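Local coordinates for YchF GTP-binding protein (Schizosaccharomyces pombe, PDB 1NI3) that hydrolyses ATP, and GTP less efficiently, with magnesium as cofactor, and negatively regulates the G2/M transition of the cell cycle, at residues V227-L239 and D260-R272. Residues are numbered along the deposited sequence; the frame is centred on the assembly and turned at random.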
ATOM      1  N   VAL A 227       1.802   5.771   5.043  1.00 42.50           N
ATOM      2  CA  VAL A 227       1.408   6.775   4.068  1.00 40.99           C
ATOM      3  C   VAL A 227       2.495   6.997   3.025  1.00 40.75           C
ATOM      4  O   VAL A 227       3.683   7.011   3.334  1.00 40.41           O
ATOM      5  CB  VAL A 227       1.099   8.117   4.757  1.00 39.85           C
ATOM      6  CG1 VAL A 227       0.605   9.130   3.734  1.00 41.66           C
ATOM      7  CG2 VAL A 227       0.067   7.909   5.854  1.00 37.71           C
ATOM      8  N   ILE A 228       2.079   7.174   1.781  1.00 41.08           N
ATOM      9  CA  ILE A 228       3.016   7.399   0.692  1.00 42.05           C
ATOM     10  C   ILE A 228       2.639   8.710   0.030  1.00 43.92           C
ATOM     11  O   ILE A 228       1.551   8.822  -0.546  1.00 46.30           O
ATOM     12  CB  ILE A 228       2.938   6.262  -0.341  1.00 41.14           C
ATOM     13  CG1 ILE A 228       3.310   4.924   0.317  1.00 36.95           C
ATOM     14  CG2 ILE A 228       3.843   6.586  -1.509  1.00 38.68           C
ATOM     15  CD1 ILE A 228       2.980   3.699  -0.537  1.00 31.67           C
ATOM     16  N   TYR A 229       3.529   9.698   0.101  1.00 42.69           N
ATOM     17  CA  TYR A 229       3.255  11.012  -0.485  1.00 42.02           C
ATOM     18  C   TYR A 229       3.511  11.139  -1.977  1.00 42.85           C
ATOM     19  O   TYR A 229       4.614  10.893  -2.457  1.00 46.05           O
ATOM     20  CB  TYR A 229       4.063  12.094   0.226  1.00 40.39           C
ATOM     21  CG  TYR A 229       3.653  12.292   1.657  1.00 44.34           C
ATOM     22  CD1 TYR A 229       4.348  11.677   2.689  1.00 46.16           C
ATOM     23  CD2 TYR A 229       2.541  13.064   1.979  1.00 45.27           C
ATOM     24  CE1 TYR A 229       3.950  11.826   4.015  1.00 51.07           C
ATOM     25  CE2 TYR A 229       2.130  13.219   3.295  1.00 48.61           C
ATOM     26  CZ  TYR A 229       2.835  12.601   4.311  1.00 51.22           C
ATOM     27  OH  TYR A 229       2.428  12.766   5.616  1.00 55.01           O
ATOM     28  N   LEU A 230       2.481  11.544  -2.704  1.00 42.53           N
ATOM     29  CA  LEU A 230       2.609  11.744  -4.134  1.00 42.04           C
ATOM     30  C   LEU A 230       2.538  13.244  -4.410  1.00 43.67           C
ATOM     31  O   LEU A 230       1.447  13.818  -4.429  1.00 45.95           O
ATOM     32  CB  LEU A 230       1.490  11.019  -4.881  1.00 39.88           C
ATOM     33  CG  LEU A 230       1.396   9.501  -4.732  1.00 38.30           C
ATOM     34  CD1 LEU A 230       0.272   8.989  -5.619  1.00 33.81           C
ATOM     35  CD2 LEU A 230       2.713   8.837  -5.120  1.00 36.60           C
ATOM     36  N   VAL A 231       3.700  13.878  -4.595  1.00 43.17           N
ATOM     37  CA  VAL A 231       3.757  15.318  -4.872  1.00 41.82           C
ATOM     38  C   VAL A 231       3.433  15.578  -6.335  1.00 43.90           C
ATOM     39  O   VAL A 231       4.309  15.492  -7.183  1.00 44.21           O
ATOM     40  CB  VAL A 231       5.151  15.916  -4.602  1.00 38.37           C
ATOM     41  CG1 VAL A 231       5.112  17.425  -4.859  1.00 36.46           C
ATOM     42  CG2 VAL A 231       5.586  15.647  -3.182  1.00 38.08           C
ATOM     43  N   ASN A 232       2.177  15.917  -6.617  1.00 46.78           N
ATOM     44  CA  ASN A 232       1.726  16.167  -7.977  1.00 45.43           C
ATOM     45  C   ASN A 232       2.079  17.567  -8.464  1.00 47.47           C
ATOM     46  O   ASN A 232       1.606  18.549  -7.910  1.00 47.91           O
ATOM     47  CB  ASN A 232       0.207  15.964  -8.068  1.00 44.63           C
ATOM     48  CG  ASN A 232      -0.321  16.164  -9.466  1.00 45.54           C
ATOM     49  OD1 ASN A 232       0.332  15.795 -10.434  1.00 50.70           O
ATOM     50  ND2 ASN A 232      -1.521  16.725  -9.582  1.00 42.14           N
HETATM   51  N   MSE A 233       2.913  17.652  -9.497  1.00 51.39           N
HETATM   52  CA  MSE A 233       3.307  18.928 -10.086  1.00 53.58           C
HETATM   53  C   MSE A 233       3.039  18.896 -11.601  1.00 53.67           C
HETATM   54  O   MSE A 233       2.646  17.864 -12.140  1.00 52.33           O
HETATM   55  CB  MSE A 233       4.771  19.151  -9.822  1.00 56.76           C
HETATM   56  CG  MSE A 233       5.645  18.136 -10.492  1.00 62.95           C
HETATM   57 SE   MSE A 233       7.474  18.362  -9.870  1.00 68.85          SE
HETATM   58  CE  MSE A 233       8.150  16.695  -9.605  1.00 69.07           C
ATOM     59  N   SER A 234       3.269  20.022 -12.279  1.00 51.46           N
ATOM     60  CA  SER A 234       3.034  20.139 -13.724  1.00 47.70           C
ATOM     61  C   SER A 234       4.013  19.345 -14.584  1.00 47.41           C
ATOM     62  O   SER A 234       5.175  19.149 -14.199  1.00 48.66           O
ATOM     63  CB  SER A 234       3.116  21.593 -14.152  1.00 48.40           C
ATOM     64  OG  SER A 234       4.384  22.156 -13.896  1.00 44.78           O
ATOM     65  N   GLU A 235       3.559  18.903 -15.757  1.00 44.77           N
ATOM     66  CA  GLU A 235       4.421  18.135 -16.638  1.00 43.13           C
ATOM     67  C   GLU A 235       5.723  18.891 -16.784  1.00 46.18           C
ATOM     68  O   GLU A 235       6.802  18.316 -16.650  1.00 49.46           O
ATOM     69  CB  GLU A 235       3.782  17.939 -18.015  1.00 38.72           C
ATOM     70  CG  GLU A 235       4.472  16.821 -18.786  1.00 40.93           C
ATOM     71  CD  GLU A 235       3.954  16.645 -20.196  1.00 46.86           C
ATOM     72  OE1 GLU A 235       2.722  16.713 -20.387  1.00 48.55           O
ATOM     73  OE2 GLU A 235       4.774  16.428 -21.118  1.00 47.51           O
ATOM     74  N   ARG A 236       5.608  20.190 -17.043  1.00 48.80           N
ATOM     75  CA  ARG A 236       6.763  21.071 -17.200  1.00 49.03           C
ATOM     76  C   ARG A 236       7.714  20.914 -15.995  1.00 49.53           C
ATOM     77  O   ARG A 236       8.879  20.573 -16.169  1.00 47.84           O
ATOM     78  CB  ARG A 236       6.266  22.521 -17.328  1.00 49.91           C
ATOM     79  CG  ARG A 236       7.331  23.571 -17.597  1.00 52.88           C
ATOM     80  CD  ARG A 236       6.757  24.980 -17.462  1.00 52.80           C
ATOM     81  NE  ARG A 236       7.794  25.999 -17.558  1.00 52.29           N
ATOM     82  CZ  ARG A 236       8.515  26.206 -18.656  1.00 54.36           C
ATOM     83  NH1 ARG A 236       8.299  25.470 -19.748  1.00 53.93           N
ATOM     84  NH2 ARG A 236       9.476  27.118 -18.654  1.00 55.11           N
ATOM     85  N   ASP A 237       7.223  21.135 -14.779  1.00 49.14           N
ATOM     86  CA  ASP A 237       8.100  20.981 -13.628  1.00 51.96           C
ATOM     87  C   ASP A 237       8.695  19.589 -13.519  1.00 53.15           C
ATOM     88  O   ASP A 237       9.877  19.429 -13.190  1.00 53.06           O
ATOM     89  CB  ASP A 237       7.376  21.298 -12.329  1.00 53.49           C
ATOM     90  CG  ASP A 237       7.283  22.772 -12.073  1.00 56.77           C
ATOM     91  OD1 ASP A 237       8.324  23.462 -12.187  1.00 59.35           O
ATOM     92  OD2 ASP A 237       6.173  23.238 -11.739  1.00 59.32           O
ATOM     93  N   PHE A 238       7.869  18.578 -13.769  1.00 52.80           N
ATOM     94  CA  PHE A 238       8.311  17.184 -13.677  1.00 50.31           C
ATOM     95  C   PHE A 238       9.344  16.812 -14.733  1.00 49.60           C
ATOM     96  O   PHE A 238      10.241  16.017 -14.465  1.00 49.02           O
ATOM     97  CB  PHE A 238       7.114  16.232 -13.805  1.00 49.29           C
ATOM     98  CG  PHE A 238       7.486  14.767 -13.785  1.00 48.81           C
ATOM     99  CD1 PHE A 238       8.117  14.214 -12.672  1.00 46.44           C
ATOM    100  CD2 PHE A 238       7.223  13.946 -14.882  1.00 48.14           C
ATOM    101  CE1 PHE A 238       8.479  12.859 -12.645  1.00 42.00           C
ATOM    102  CE2 PHE A 238       7.583  12.587 -14.865  1.00 43.40           C
ATOM    103  CZ  PHE A 238       8.213  12.050 -13.745  1.00 40.35           C
ATOM    104  N   LEU A 239       9.227  17.375 -15.931  1.00 49.96           N
ATOM    105  CA  LEU A 239      10.176  17.058 -16.984  1.00 50.23           C
ATOM    106  C   LEU A 239      11.495  17.805 -16.832  1.00 54.00           C
ATOM    107  O   LEU A 239      12.404  17.618 -17.635  1.00 57.57           O
ATOM    108  CB  LEU A 239       9.568  17.346 -18.360  1.00 45.01           C
ATOM    109  CG  LEU A 239       8.468  16.394 -18.840  1.00 41.70           C
ATOM    110  CD1 LEU A 239       8.034  16.744 -20.267  1.00 39.65           C
ATOM    111  CD2 LEU A 239       8.995  14.966 -18.782  1.00 41.32           C
ATOM    112  N   ASP A 260       8.534   8.293   5.673  1.00 53.87           N
ATOM    113  CA  ASP A 260       7.550   8.138   4.611  1.00 51.99           C
ATOM    114  C   ASP A 260       8.090   8.498   3.228  1.00 50.04           C
ATOM    115  O   ASP A 260       8.763   9.509   3.039  1.00 49.63           O
ATOM    116  CB  ASP A 260       6.323   8.969   4.944  1.00 52.62           C
ATOM    117  CG  ASP A 260       5.710   8.558   6.258  1.00 54.86           C
ATOM    118  OD1 ASP A 260       5.262   7.393   6.364  1.00 55.71           O
ATOM    119  OD2 ASP A 260       5.695   9.380   7.193  1.00 57.65           O
ATOM    120  N   THR A 261       7.790   7.640   2.264  1.00 46.98           N
ATOM    121  CA  THR A 261       8.241   7.827   0.903  1.00 43.99           C
ATOM    122  C   THR A 261       7.652   9.056   0.259  1.00 44.02           C
ATOM    123  O   THR A 261       6.470   9.359   0.422  1.00 44.80           O
ATOM    124  CB  THR A 261       7.848   6.651   0.027  1.00 44.91           C
ATOM    125  OG1 THR A 261       8.247   5.434   0.660  1.00 47.83           O
ATOM    126  CG2 THR A 261       8.510   6.770  -1.338  1.00 44.43           C
ATOM    127  N   LEU A 262       8.481   9.748  -0.508  1.00 44.62           N
ATOM    128  CA  LEU A 262       8.054  10.950  -1.201  1.00 43.23           C
ATOM    129  C   LEU A 262       8.333  10.780  -2.696  1.00 44.46           C
ATOM    130  O   LEU A 262       9.481  10.782  -3.132  1.00 44.03           O
ATOM    131  CB  LEU A 262       8.813  12.136  -0.615  1.00 43.06           C
ATOM    132  CG  LEU A 262       8.314  13.542  -0.904  1.00 42.86           C
ATOM    133  CD1 LEU A 262       9.139  14.544  -0.115  1.00 45.00           C
ATOM    134  CD2 LEU A 262       8.421  13.816  -2.381  1.00 43.71           C
ATOM    135  N   ILE A 263       7.263  10.636  -3.473  1.00 43.91           N
ATOM    136  CA  ILE A 263       7.362  10.432  -4.917  1.00 43.66           C
ATOM    137  C   ILE A 263       6.904  11.629  -5.759  1.00 46.53           C
ATOM    138  O   ILE A 263       5.706  11.799  -5.982  1.00 48.43           O
ATOM    139  CB  ILE A 263       6.509   9.207  -5.347  1.00 41.55           C
ATOM    140  CG1 ILE A 263       7.010   7.943  -4.642  1.00 43.06           C
ATOM    141  CG2 ILE A 263       6.550   9.051  -6.854  1.00 37.20           C
ATOM    142  CD1 ILE A 263       6.298   6.660  -5.086  1.00 41.10           C
ATOM    143  N   PRO A 264       7.842  12.459  -6.256  1.00 47.85           N
ATOM    144  CA  PRO A 264       7.445  13.611  -7.071  1.00 46.59           C
ATOM    145  C   PRO A 264       6.911  13.072  -8.384  1.00 47.68           C
ATOM    146  O   PRO A 264       7.566  12.263  -9.040  1.00 50.64           O
ATOM    147  CB  PRO A 264       8.746  14.363  -7.239  1.00 46.28           C
ATOM    148  CG  PRO A 264       9.738  13.258  -7.330  1.00 48.65           C
ATOM    149  CD  PRO A 264       9.312  12.357  -6.183  1.00 47.98           C
HETATM  150  N   MSE A 265       5.732  13.535  -8.771  1.00 49.21           N
HETATM  151  CA  MSE A 265       5.084  13.062  -9.989  1.00 47.73           C
HETATM  152  C   MSE A 265       4.342  14.179 -10.712  1.00 47.00           C
HETATM  153  O   MSE A 265       4.417  15.339 -10.334  1.00 47.38           O
HETATM  154  CB  MSE A 265       4.058  12.026  -9.605  1.00 50.91           C
HETATM  155  CG  MSE A 265       2.882  12.654  -8.892  1.00 57.59           C
HETATM  156 SE   MSE A 265       1.403  11.418  -8.955  1.00 70.18          SE
HETATM  157  CE  MSE A 265       1.242  11.391 -10.903  1.00 68.53           C
ATOM    158  N   SER A 266       3.591  13.793 -11.733  1.00 45.57           N
ATOM    159  CA  SER A 266       2.796  14.722 -12.511  1.00 43.48           C
ATOM    160  C   SER A 266       1.594  14.008 -13.136  1.00 40.70           C
ATOM    161  O   SER A 266       1.693  13.443 -14.226  1.00 41.79           O
ATOM    162  CB  SER A 266       3.652  15.361 -13.605  1.00 45.32           C
ATOM    163  OG  SER A 266       2.827  16.022 -14.569  1.00 45.63           O
ATOM    164  N   VAL A 267       0.472  14.022 -12.423  1.00 37.61           N
ATOM    165  CA  VAL A 267      -0.758  13.385 -12.881  1.00 36.69           C
ATOM    166  C   VAL A 267      -1.085  13.774 -14.317  1.00 37.93           C
ATOM    167  O   VAL A 267      -1.664  12.984 -15.085  1.00 34.97           O
ATOM    168  CB  VAL A 267      -1.945  13.803 -12.014  1.00 37.45           C
ATOM    169  CG1 VAL A 267      -3.240  13.205 -12.561  1.00 38.82           C
ATOM    170  CG2 VAL A 267      -1.710  13.362 -10.578  1.00 35.42           C
ATOM    171  N   ALA A 268      -0.710  14.999 -14.669  1.00 37.74           N
ATOM    172  CA  ALA A 268      -0.932  15.546 -15.999  1.00 36.15           C
ATOM    173  C   ALA A 268      -0.157  14.743 -17.010  1.00 36.79           C
ATOM    174  O   ALA A 268      -0.680  14.364 -18.057  1.00 36.71           O
ATOM    175  CB  ALA A 268      -0.457  16.998 -16.022  1.00 38.15           C
ATOM    176  N   PHE A 269       1.104  14.492 -16.671  1.00 37.45           N
ATOM    177  CA  PHE A 269       2.007  13.744 -17.534  1.00 36.52           C
ATOM    178  C   PHE A 269       1.624  12.283 -17.597  1.00 37.22           C
ATOM    179  O   PHE A 269       1.589  11.696 -18.683  1.00 36.84           O
ATOM    180  CB  PHE A 269       3.445  13.814 -17.019  1.00 37.91           C
ATOM    181  CG  PHE A 269       4.407  13.010 -17.846  1.00 38.82           C
ATOM    182  CD1 PHE A 269       4.653  13.359 -19.164  1.00 40.77           C
ATOM    183  CD2 PHE A 269       5.028  11.878 -17.333  1.00 39.31           C
ATOM    184  CE1 PHE A 269       5.471  12.567 -19.972  1.00 41.09           C
ATOM    185  CE2 PHE A 269       5.850  11.081 -18.138  1.00 39.85           C
ATOM    186  CZ  PHE A 269       6.080  11.432 -19.453  1.00 40.26           C
ATOM    187  N   GLU A 270       1.373  11.686 -16.432  1.00 36.21           N
ATOM    188  CA  GLU A 270       1.001  10.282 -16.396  1.00 39.06           C
ATOM    189  C   GLU A 270      -0.181  10.118 -17.333  1.00 41.74           C
ATOM    190  O   GLU A 270      -0.163   9.275 -18.231  1.00 43.43           O
ATOM    191  CB  GLU A 270       0.627   9.851 -14.977  1.00 38.27           C
ATOM    192  CG  GLU A 270       1.785   9.777 -13.982  1.00 39.32           C
ATOM    193  CD  GLU A 270       2.885   8.817 -14.408  1.00 40.31           C
ATOM    194  OE1 GLU A 270       2.573   7.701 -14.885  1.00 40.12           O
ATOM    195  OE2 GLU A 270       4.069   9.177 -14.239  1.00 39.36           O
ATOM    196  N   GLU A 271      -1.196  10.953 -17.128  1.00 42.74           N
ATOM    197  CA  GLU A 271      -2.386  10.910 -17.960  1.00 42.45           C
ATOM    198  C   GLU A 271      -2.030  10.892 -19.439  1.00 38.51           C
ATOM    199  O   GLU A 271      -2.406   9.975 -20.170  1.00 34.67           O
ATOM    200  CB  GLU A 271      -3.298  12.108 -17.655  1.00 47.23           C
ATOM    201  CG  GLU A 271      -4.504  12.225 -18.579  1.00 54.15           C
ATOM    202  CD  GLU A 271      -5.384  10.994 -18.556  1.00 61.96           C
ATOM    203  OE1 GLU A 271      -5.963  10.699 -17.486  1.00 67.05           O
ATOM    204  OE2 GLU A 271      -5.489  10.309 -19.602  1.00 67.38           O
ATOM    205  N   ARG A 272      -1.284  11.900 -19.875  1.00 36.58           N
ATOM    206  CA  ARG A 272      -0.908  11.991 -21.289  1.00 38.91           C
ATOM    207  C   ARG A 272      -0.193  10.749 -21.799  1.00 39.29           C
ATOM    208  O   ARG A 272      -0.341  10.379 -22.958  1.00 41.43           O
ATOM    209  CB  ARG A 272      -0.032  13.233 -21.583  1.00 34.32           C
ATOM    210  CG  ARG A 272       0.079  13.503 -23.085  1.00 32.59           C
ATOM    211  CD  ARG A 272       0.741  14.842 -23.455  1.00 33.88           C
ATOM    212  NE  ARG A 272       2.165  14.710 -23.743  1.00 31.61           N
ATOM    213  CZ  ARG A 272       3.101  14.633 -22.812  1.00 32.60           C
ATOM    214  NH1 ARG A 272       2.745  14.684 -21.544  1.00 34.48           N
ATOM    215  NH2 ARG A 272       4.378  14.490 -23.143  1.00 29.83           N
TER
HETATM  216  O   HOH W   1       5.523   5.235   4.806  1.00 41.02           O
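The rings of F238 and F269 meet obliquely, their planes 44° apart, with F238 CE2 3.6 Å from F269 CD2. L239 CD2 lies over one face of the F269 ring, while E235 CG approaches that ring obliquely. The CE atom of M233, a residue predicted to bind ATP, sits at the F238 edge, in plane, and also packs on P264 CB. At the other end of the strands, D260 CB lies 3.8 Å from CE1 at the edge of the Y229 ring, one face of which takes V227 CG1 near its rim. The carboxylate of E235 pairs with R272 in a salt bridge whose modelled geometry is doubtful.

Strand 227-232 and the weakly bonded strand 262-265 run parallel: Y229 N donates to T261 O, V231 O accepts from M265 N, and M233 N reaches M265 O, while the V231 N to I263 O bond is long and bent. The bond from I263 N to Y229 O (2.8 Å) is nearly straight, at 172°. Near the end of strand 227-232, N232 holds CG anti to its backbone N (chi1 -178°), bringing OD1 within 2.7 Å of V267 N, in the first turn of helix 267-273; N232 ND2 donates to V31 O of the predicted ATP-binding loop. An alanine here is likely to leave the V267 amide without this acceptor and to uncouple the helix start from that loop. S266 OG caps the same helix by accepting from F269 N.

L230 and M265 face F36 of helix 33-42, whereas V231 CG2 meets L262 CD2 at 3.5 Å on the face that touches helix 246-254. Strand 227-232 thus lies between 118-124 and 262-265 in the parallel part of the P-loop GTPase sheet.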